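Local structure of RTX-adhesin (Marinomonas primoryensis, 5IRB) at residues D39-N51 / A76-N90. The protein helps a giant adhesin bind its Antarctic bacterium to diatoms and ice, this chain being a calcium-binding three-domain piece of it probably involved in retention at the cell surface. Residues are numbered along the deposited sequence; the frame is centred on the assembly and turned at random.
Sequences DVFSSGVVTLVIN and ADSDRIVDASVVVTN. With CA (calcium ion), chain H.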
ATOM      1  N   ASP A  39     -56.620  19.135 -15.615  1.00 40.96           N
ATOM      2  CA  ASP A  39     -57.464  20.309 -15.869  1.00 41.27           C
ATOM      3  C   ASP A  39     -56.681  21.622 -15.872  1.00 40.67           C
ATOM      4  O   ASP A  39     -55.685  21.776 -15.160  1.00 38.85           O
ATOM      5  CB  ASP A  39     -58.555  20.416 -14.824  1.00 40.18           C
ATOM      6  CG  ASP A  39     -59.691  19.500 -15.104  1.00 41.11           C
ATOM      7  OD1 ASP A  39     -59.992  19.307 -16.286  1.00 42.93           O
ATOM      8  OD2 ASP A  39     -60.308  19.003 -14.139  1.00 40.42           O
ATOM      9  N   VAL A  40     -57.177  22.566 -16.657  1.00 41.18           N
ATOM     10  CA  VAL A  40     -56.657  23.921 -16.723  1.00 41.50           C
ATOM     11  C   VAL A  40     -56.844  24.648 -15.378  1.00 39.50           C
ATOM     12  O   VAL A  40     -57.818  24.411 -14.664  1.00 38.65           O
ATOM     13  CB  VAL A  40     -57.383  24.695 -17.852  1.00 44.12           C
ATOM     14  CG1 VAL A  40     -57.005  26.162 -17.826  1.00 45.04           C
ATOM     15  CG2 VAL A  40     -57.067  24.075 -19.216  1.00 46.13           C
ATOM     16  N   PHE A  41     -55.881  25.476 -15.001  1.00 39.15           N
ATOM     17  CA  PHE A  41     -55.957  26.220 -13.749  1.00 38.07           C
ATOM     18  C   PHE A  41     -55.159  27.520 -13.893  1.00 39.36           C
ATOM     19  O   PHE A  41     -54.356  27.651 -14.820  1.00 40.94           O
ATOM     20  CB  PHE A  41     -55.491  25.349 -12.570  1.00 36.44           C
ATOM     21  CG  PHE A  41     -54.087  24.813 -12.702  1.00 36.08           C
ATOM     22  CD1 PHE A  41     -53.001  25.577 -12.325  1.00 36.36           C
ATOM     23  CD2 PHE A  41     -53.859  23.549 -13.230  1.00 36.03           C
ATOM     24  CE1 PHE A  41     -51.692  25.066 -12.432  1.00 36.28           C
ATOM     25  CE2 PHE A  41     -52.562  23.043 -13.355  1.00 36.20           C
ATOM     26  CZ  PHE A  41     -51.476  23.813 -12.959  1.00 36.11           C
ATOM     27  N   SER A  42     -55.402  28.496 -13.020  1.00 39.38           N
ATOM     28  CA  SER A  42     -54.724  29.781 -13.154  1.00 41.14           C
ATOM     29  C   SER A  42     -53.689  30.061 -12.062  1.00 41.00           C
ATOM     30  O   SER A  42     -52.897  30.998 -12.188  1.00 42.58           O
ATOM     31  CB  SER A  42     -55.766  30.916 -13.204  1.00 42.49           C
ATOM     32  OG  SER A  42     -56.630  30.890 -12.077  1.00 41.41           O
ATOM     33  N   SER A  43     -53.680  29.251 -11.002  1.00 39.44           N
ATOM     34  CA  SER A  43     -52.590  29.281 -10.036  1.00 38.92           C
ATOM     35  C   SER A  43     -52.614  28.004  -9.218  1.00 37.34           C
ATOM     36  O   SER A  43     -53.600  27.256  -9.238  1.00 35.98           O
ATOM     37  CB  SER A  43     -52.673  30.495  -9.104  1.00 39.93           C
ATOM     38  OG  SER A  43     -53.837  30.444  -8.297  1.00 39.65           O
ATOM     39  N   GLY A  44     -51.533  27.763  -8.492  1.00 36.85           N
ATOM     40  CA  GLY A  44     -51.457  26.613  -7.615  1.00 35.96           C
ATOM     41  C   GLY A  44     -50.319  26.718  -6.614  1.00 36.04           C
ATOM     42  O   GLY A  44     -49.397  27.521  -6.792  1.00 36.64           O
ATOM     43  N   VAL A  45     -50.416  25.919  -5.553  1.00 35.64           N
ATOM     44  CA  VAL A  45     -49.409  25.857  -4.498  1.00 36.11           C
ATOM     45  C   VAL A  45     -48.941  24.425  -4.316  1.00 35.32           C
ATOM     46  O   VAL A  45     -49.721  23.560  -3.907  1.00 34.84           O
ATOM     47  CB  VAL A  45     -49.937  26.372  -3.142  1.00 37.34           C
ATOM     48  CG1 VAL A  45     -48.842  26.291  -2.056  1.00 37.88           C
ATOM     49  CG2 VAL A  45     -50.523  27.791  -3.276  1.00 38.89           C
ATOM     50  N   VAL A  46     -47.670  24.181  -4.636  1.00 35.15           N
ATOM     51  CA  VAL A  46     -47.012  22.905  -4.347  1.00 34.29           C
ATOM     52  C   VAL A  46     -46.353  22.894  -2.969  1.00 34.80           C
ATOM     53  O   VAL A  46     -45.576  23.786  -2.625  1.00 35.41           O
ATOM     54  CB  VAL A  46     -45.947  22.564  -5.402  1.00 34.33           C
ATOM     55  CG1 VAL A  46     -45.156  21.314  -4.995  1.00 33.68           C
ATOM     56  CG2 VAL A  46     -46.597  22.377  -6.761  1.00 34.05           C
ATOM     57  N   THR A  47     -46.707  21.882  -2.180  1.00 34.74           N
ATOM     58  CA  THR A  47     -46.110  21.659  -0.874  1.00 35.49           C
ATOM     59  C   THR A  47     -45.279  20.372  -0.880  1.00 34.92           C
ATOM     60  O   THR A  47     -45.767  19.308  -1.269  1.00 33.88           O
ATOM     61  CB  THR A  47     -47.191  21.592   0.217  1.00 36.33           C
ATOM     62  OG1 THR A  47     -47.919  22.829   0.221  1.00 37.87           O
ATOM     63  CG2 THR A  47     -46.570  21.381   1.597  1.00 37.44           C
ATOM     64  N   LEU A  48     -44.029  20.486  -0.433  1.00 35.75           N
ATOM     65  CA  LEU A  48     -43.111  19.350  -0.346  1.00 35.56           C
ATOM     66  C   LEU A  48     -42.742  19.132   1.103  1.00 36.23           C
ATOM     67  O   LEU A  48     -42.538  20.096   1.831  1.00 35.83           O
ATOM     68  CB  LEU A  48     -41.818  19.608  -1.114  1.00 36.42           C
ATOM     69  CG  LEU A  48     -41.709  19.903  -2.603  1.00 36.93           C
ATOM     70  CD1 LEU A  48     -40.247  19.813  -3.009  1.00 37.58           C
ATOM     71  CD2 LEU A  48     -42.529  18.931  -3.406  1.00 36.57           C
ATOM     72  N   VAL A  49     -42.620  17.878   1.522  1.00 35.95           N
ATOM     73  CA  VAL A  49     -42.108  17.607   2.866  1.00 36.78           C
ATOM     74  C   VAL A  49     -40.885  16.717   2.767  1.00 36.33           C
ATOM     75  O   VAL A  49     -40.914  15.689   2.103  1.00 35.16           O
ATOM     76  CB  VAL A  49     -43.163  16.960   3.792  1.00 37.82           C
ATOM     77  CG1 VAL A  49     -42.550  16.666   5.171  1.00 39.92           C
ATOM     78  CG2 VAL A  49     -44.389  17.870   3.920  1.00 38.43           C
ATOM     79  N   ILE A  50     -39.818  17.117   3.449  1.00 37.20           N
ATOM     80  CA  ILE A  50     -38.555  16.396   3.401  1.00 37.87           C
ATOM     81  C   ILE A  50     -37.903  16.517   4.753  1.00 38.51           C
ATOM     82  O   ILE A  50     -37.688  17.627   5.257  1.00 38.14           O
ATOM     83  CB  ILE A  50     -37.582  16.957   2.327  1.00 38.61           C
ATOM     84  CG1 ILE A  50     -38.237  17.022   0.944  1.00 38.21           C
ATOM     85  CG2 ILE A  50     -36.311  16.138   2.278  1.00 39.43           C
ATOM     86  CD1 ILE A  50     -37.676  18.121   0.074  1.00 38.80           C
ATOM     87  N   ASN A  51     -37.608  15.364   5.344  1.00 39.14           N
ATOM     88  CA  ASN A  51     -36.972  15.297   6.663  1.00 40.46           C
ATOM     89  C   ASN A  51     -37.804  16.077   7.690  1.00 41.45           C
ATOM     90  O   ASN A  51     -37.266  16.783   8.540  1.00 42.41           O
ATOM     91  CB  ASN A  51     -35.527  15.821   6.565  1.00 40.86           C
ATOM     92  CG  ASN A  51     -34.721  15.640   7.867  1.00 42.74           C
ATOM     93  OD1 ASN A  51     -34.858  14.635   8.553  1.00 43.82           O
ATOM     94  ND2 ASN A  51     -33.876  16.611   8.186  1.00 43.02           N
ATOM     95  N   ALA A  76     -30.743  13.676   5.022  1.00 43.03           N
ATOM     96  CA  ALA A  76     -31.268  13.146   6.279  1.00 43.67           C
ATOM     97  C   ALA A  76     -32.619  12.440   6.162  1.00 43.21           C
ATOM     98  O   ALA A  76     -33.007  11.710   7.082  1.00 43.66           O
ATOM     99  CB  ALA A  76     -31.372  14.260   7.309  1.00 44.56           C
ATOM    100  N   ASP A  77     -33.351  12.675   5.070  1.00 42.09           N
ATOM    101  CA  ASP A  77     -34.732  12.186   4.972  1.00 41.46           C
ATOM    102  C   ASP A  77     -34.758  10.665   5.123  1.00 41.93           C
ATOM    103  O   ASP A  77     -34.208   9.934   4.293  1.00 41.46           O
ATOM    104  CB  ASP A  77     -35.372  12.613   3.636  1.00 39.84           C
ATOM    105  CG  ASP A  77     -36.807  12.116   3.475  1.00 39.95           C
ATOM    106  OD1 ASP A  77     -37.753  12.779   3.994  1.00 39.60           O
ATOM    107  OD2 ASP A  77     -36.987  11.051   2.820  1.00 39.40           O
ATOM    108  N   SER A  78     -35.431  10.206   6.176  1.00 43.21           N
ATOM    109  CA  SER A  78     -35.327   8.810   6.608  1.00 44.95           C
ATOM    110  C   SER A  78     -35.642   7.794   5.512  1.00 43.73           C
ATOM    111  O   SER A  78     -34.906   6.821   5.363  1.00 43.72           O
ATOM    112  CB  SER A  78     -36.218   8.547   7.820  1.00 47.15           C
ATOM    113  OG  SER A  78     -37.454   9.210   7.679  1.00 48.50           O
ATOM    114  N   ASP A  79     -36.718   7.988   4.746  1.00 41.26           N
ATOM    115  CA  ASP A  79     -37.036   6.968   3.752  1.00 40.46           C
ATOM    116  C   ASP A  79     -36.552   7.307   2.349  1.00 38.45           C
ATOM    117  O   ASP A  79     -36.857   6.576   1.415  1.00 38.31           O
ATOM    118  CB  ASP A  79     -38.538   6.670   3.734  1.00 40.98           C
ATOM    119  CG  ASP A  79     -39.380   7.891   3.403  1.00 39.95           C
ATOM    120  OD1 ASP A  79     -38.831   8.992   3.264  1.00 38.79           O
ATOM    121  OD2 ASP A  79     -40.604   7.739   3.297  1.00 40.96           O
ATOM    122  N   ARG A  80     -35.780   8.382   2.208  1.00 37.31           N
ATOM    123  CA  ARG A  80     -35.317   8.828   0.888  1.00 36.74           C
ATOM    124  C   ARG A  80     -36.497   8.991  -0.084  1.00 35.77           C
ATOM    125  O   ARG A  80     -36.432   8.587  -1.244  1.00 35.75           O
ATOM    126  CB  ARG A  80     -34.256   7.873   0.311  1.00 37.89           C
ATOM    127  CG  ARG A  80     -32.830   8.055   0.904  1.00 38.79           C
ATOM    128  CD  ARG A  80     -32.653   7.386   2.254  1.00 40.15           C
ATOM    129  NE  ARG A  80     -31.246   7.371   2.678  1.00 41.44           N
ATOM    130  CZ  ARG A  80     -30.634   8.365   3.321  1.00 41.82           C
ATOM    131  NH1 ARG A  80     -31.294   9.473   3.643  1.00 41.49           N
ATOM    132  NH2 ARG A  80     -29.357   8.256   3.654  1.00 42.93           N
ATOM    133  N   ILE A  81     -37.589   9.551   0.430  1.00 35.20           N
ATOM    134  CA  ILE A  81     -38.766   9.869  -0.389  1.00 34.64           C
ATOM    135  C   ILE A  81     -39.214  11.286  -0.108  1.00 33.52           C
ATOM    136  O   ILE A  81     -39.386  11.664   1.051  1.00 33.25           O
ATOM    137  CB  ILE A  81     -39.959   8.922  -0.122  1.00 35.68           C
ATOM    138  CG1 ILE A  81     -39.614   7.479  -0.470  1.00 37.14           C
ATOM    139  CG2 ILE A  81     -41.186   9.345  -0.930  1.00 35.11           C
ATOM    140  CD1 ILE A  81     -40.566   6.506   0.164  1.00 38.37           C
ATOM    141  N   VAL A  82     -39.368  12.061  -1.176  1.00 32.89           N
ATOM    142  CA  VAL A  82     -39.991  13.369  -1.106  1.00 32.70           C
ATOM    143  C   VAL A  82     -41.520  13.169  -1.164  1.00 32.83           C
ATOM    144  O   VAL A  82     -42.017  12.583  -2.119  1.00 32.68           O
ATOM    145  CB  VAL A  82     -39.534  14.267  -2.262  1.00 32.37           C
ATOM    146  CG1 VAL A  82     -40.278  15.609  -2.215  1.00 32.22           C
ATOM    147  CG2 VAL A  82     -38.020  14.479  -2.231  1.00 32.80           C
ATOM    148  N   ASP A  83     -42.254  13.650  -0.159  1.00 33.55           N
ATOM    149  CA  ASP A  83     -43.724  13.680  -0.230  1.00 34.55           C
ATOM    150  C   ASP A  83     -44.192  15.040  -0.745  1.00 33.15           C
ATOM    151  O   ASP A  83     -43.757  16.083  -0.252  1.00 33.39           O
ATOM    152  CB  ASP A  83     -44.366  13.382   1.136  1.00 36.22           C
ATOM    153  CG  ASP A  83     -43.899  12.050   1.746  1.00 38.60           C
ATOM    154  OD1 ASP A  83     -43.914  11.003   1.054  1.00 41.18           O
ATOM    155  OD2 ASP A  83     -43.537  12.045   2.945  1.00 40.52           O
ATOM    156  N   ALA A  84     -45.100  15.028  -1.713  1.00 32.38           N
ATOM    157  CA  ALA A  84     -45.544  16.275  -2.313  1.00 31.87           C
ATOM    158  C   ALA A  84     -47.058  16.324  -2.442  1.00 31.41           C
ATOM    159  O   ALA A  84     -47.705  15.306  -2.658  1.00 31.14           O
ATOM    160  CB  ALA A  84     -44.906  16.445  -3.672  1.00 31.66           C
ATOM    161  N   SER A  85     -47.611  17.512  -2.295  1.00 31.40           N
ATOM    162  CA  SER A  85     -49.010  17.714  -2.654  1.00 31.49           C
ATOM    163  C   SER A  85     -49.229  19.079  -3.303  1.00 31.32           C
ATOM    164  O   SER A  85     -48.390  19.989  -3.186  1.00 31.29           O
ATOM    165  CB  SER A  85     -49.902  17.532  -1.423  1.00 32.22           C
ATOM    166  OG  SER A  85     -49.638  18.530  -0.455  1.00 32.96           O
ATOM    167  N   VAL A  86     -50.336  19.205  -4.037  1.00 31.08           N
ATOM    168  CA  VAL A  86     -50.636  20.460  -4.712  1.00 31.15           C
ATOM    169  C   VAL A  86     -52.135  20.802  -4.573  1.00 31.34           C
ATOM    170  O   VAL A  86     -52.982  19.909  -4.565  1.00 30.94           O
ATOM    171  CB  VAL A  86     -50.213  20.406  -6.198  1.00 31.29           C
ATOM    172  CG1 VAL A  86     -50.988  19.339  -6.952  1.00 31.59           C
ATOM    173  CG2 VAL A  86     -50.343  21.788  -6.874  1.00 32.05           C
ATOM    174  N   VAL A  87     -52.437  22.083  -4.403  1.00 31.75           N
ATOM    175  CA  VAL A  87     -53.790  22.587  -4.640  1.00 32.50           C
ATOM    176  C   VAL A  87     -53.727  23.660  -5.729  1.00 32.45           C
ATOM    177  O   VAL A  87     -52.821  24.502  -5.718  1.00 32.66           O
ATOM    178  CB  VAL A  87     -54.428  23.135  -3.358  1.00 33.41           C
ATOM    179  CG1 VAL A  87     -53.543  24.182  -2.727  1.00 34.34           C
ATOM    180  CG2 VAL A  87     -55.818  23.697  -3.652  1.00 34.27           C
ATOM    181  N   VAL A  88     -54.644  23.588  -6.694  1.00 31.91           N
ATOM    182  CA  VAL A  88     -54.704  24.551  -7.786  1.00 32.50           C
ATOM    183  C   VAL A  88     -56.091  25.223  -7.837  1.00 33.22           C
ATOM    184  O   VAL A  88     -57.070  24.667  -7.340  1.00 32.76           O
ATOM    185  CB  VAL A  88     -54.440  23.912  -9.161  1.00 32.47           C
ATOM    186  CG1 VAL A  88     -53.127  23.146  -9.182  1.00 32.02           C
ATOM    187  CG2 VAL A  88     -55.615  23.015  -9.570  1.00 32.50           C
ATOM    188  N   THR A  89     -56.157  26.397  -8.453  1.00 34.34           N
ATOM    189  CA  THR A  89     -57.404  27.165  -8.570  1.00 35.56           C
ATOM    190  C   THR A  89     -57.536  27.643  -9.996  1.00 36.64           C
ATOM    191  O   THR A  89     -56.533  27.982 -10.612  1.00 36.83           O
ATOM    192  CB  THR A  89     -57.426  28.385  -7.635  1.00 36.44           C
ATOM    193  OG1 THR A  89     -57.163  27.953  -6.298  1.00 36.21           O
ATOM    194  CG2 THR A  89     -58.791  29.079  -7.698  1.00 37.50           C
ATOM    195  N   ASN A  90     -58.757  27.672 -10.532  1.00 37.76           N
ATOM    196  CA  ASN A  90     -58.955  28.272 -11.854  1.00 39.41           C
ATOM    197  C   ASN A  90     -59.695  29.594 -11.756  1.00 41.29           C
ATOM    198  O   ASN A  90     -60.020  30.052 -10.661  1.00 41.00           O
ATOM    199  CB  ASN A  90     -59.704  27.311 -12.796  1.00 39.70           C
ATOM    200  CG  ASN A  90     -61.191  27.121 -12.428  1.00 39.32           C
ATOM    201  OD1 ASN A  90     -61.731  27.751 -11.519  1.00 38.85           O
ATOM    202  ND2 ASN A  90     -61.841  26.225 -13.146  1.00 39.35           N
TER
HETATM  203 CA    CA H 606     -39.481  11.255   3.377  1.00 38.80          CA
HETATM  204  O   HOH W   1     -60.493  24.578 -15.322  1.00 45.99           O
HETATM  205  O   HOH W   2     -40.884  13.365   3.684  1.00 31.99           O
HETATM  206  O   HOH W   3     -39.407  10.948   5.892  0.50 24.22           O
HETATM  207  O   HOH W   4     -41.704  10.185   3.336  1.00 32.64           O
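From the pair Ser43–Thr89 to the pair Val49–Asp83, strands 43-50 and 81-89 run antiparallel, their axes 170° apart. They are neighbours inside the mixed sheet of the first beta-sandwich domain. At one end a classic beta bulge sets both Ser42 N and Ser43 N on Thr89 O, at 2.7 and 3.1 Å. At the other the last interstrand bond, from Asp83 N to Val49 O, is weak, and a carboxylate takes over: Asn51 N donates to Asp77 OD1 (2.9 Å), on the anti lone pair.

Val46 and Leu48 turn to the sandwich interior with Val88, Val86 and Ala84. Across from Val88, the missing side chain at Gly44 leaves room for Val88 CG1, and this methyl lies over the centre of the Phe41 ring, 3.9 Å from the centroid, a CH-pi contact. Chi1 of 58° swings the ring across that valine. Val46 CG2 meets Val86 CG2, and Leu48 CD2 presses tightly on Ala84 CB at 3.4 Å. Leu32 and Val36 of strand 29-38 and Trp65 of strand 64-70 close over this apolar row.

Asp77 CG stands anti to its own N (chi1 179°), which carries the carboxylate to the calcium ion. Both oxygens bind it, OD1 at 2.4 Å, joined by Asp79 OD1, Ile81 O and three waters. One of those waters also donates to Val49 O and Asp83 OD2, tying the metal shell to both strands.

Asp77 OD1 therefore serves metal and backbone at once. Calcium probably offsets the charge of the gathered carboxylates and stiffens the 77-81 calcium loop against strand 43-50, consistent with a calcium-rigidified adhesin domain.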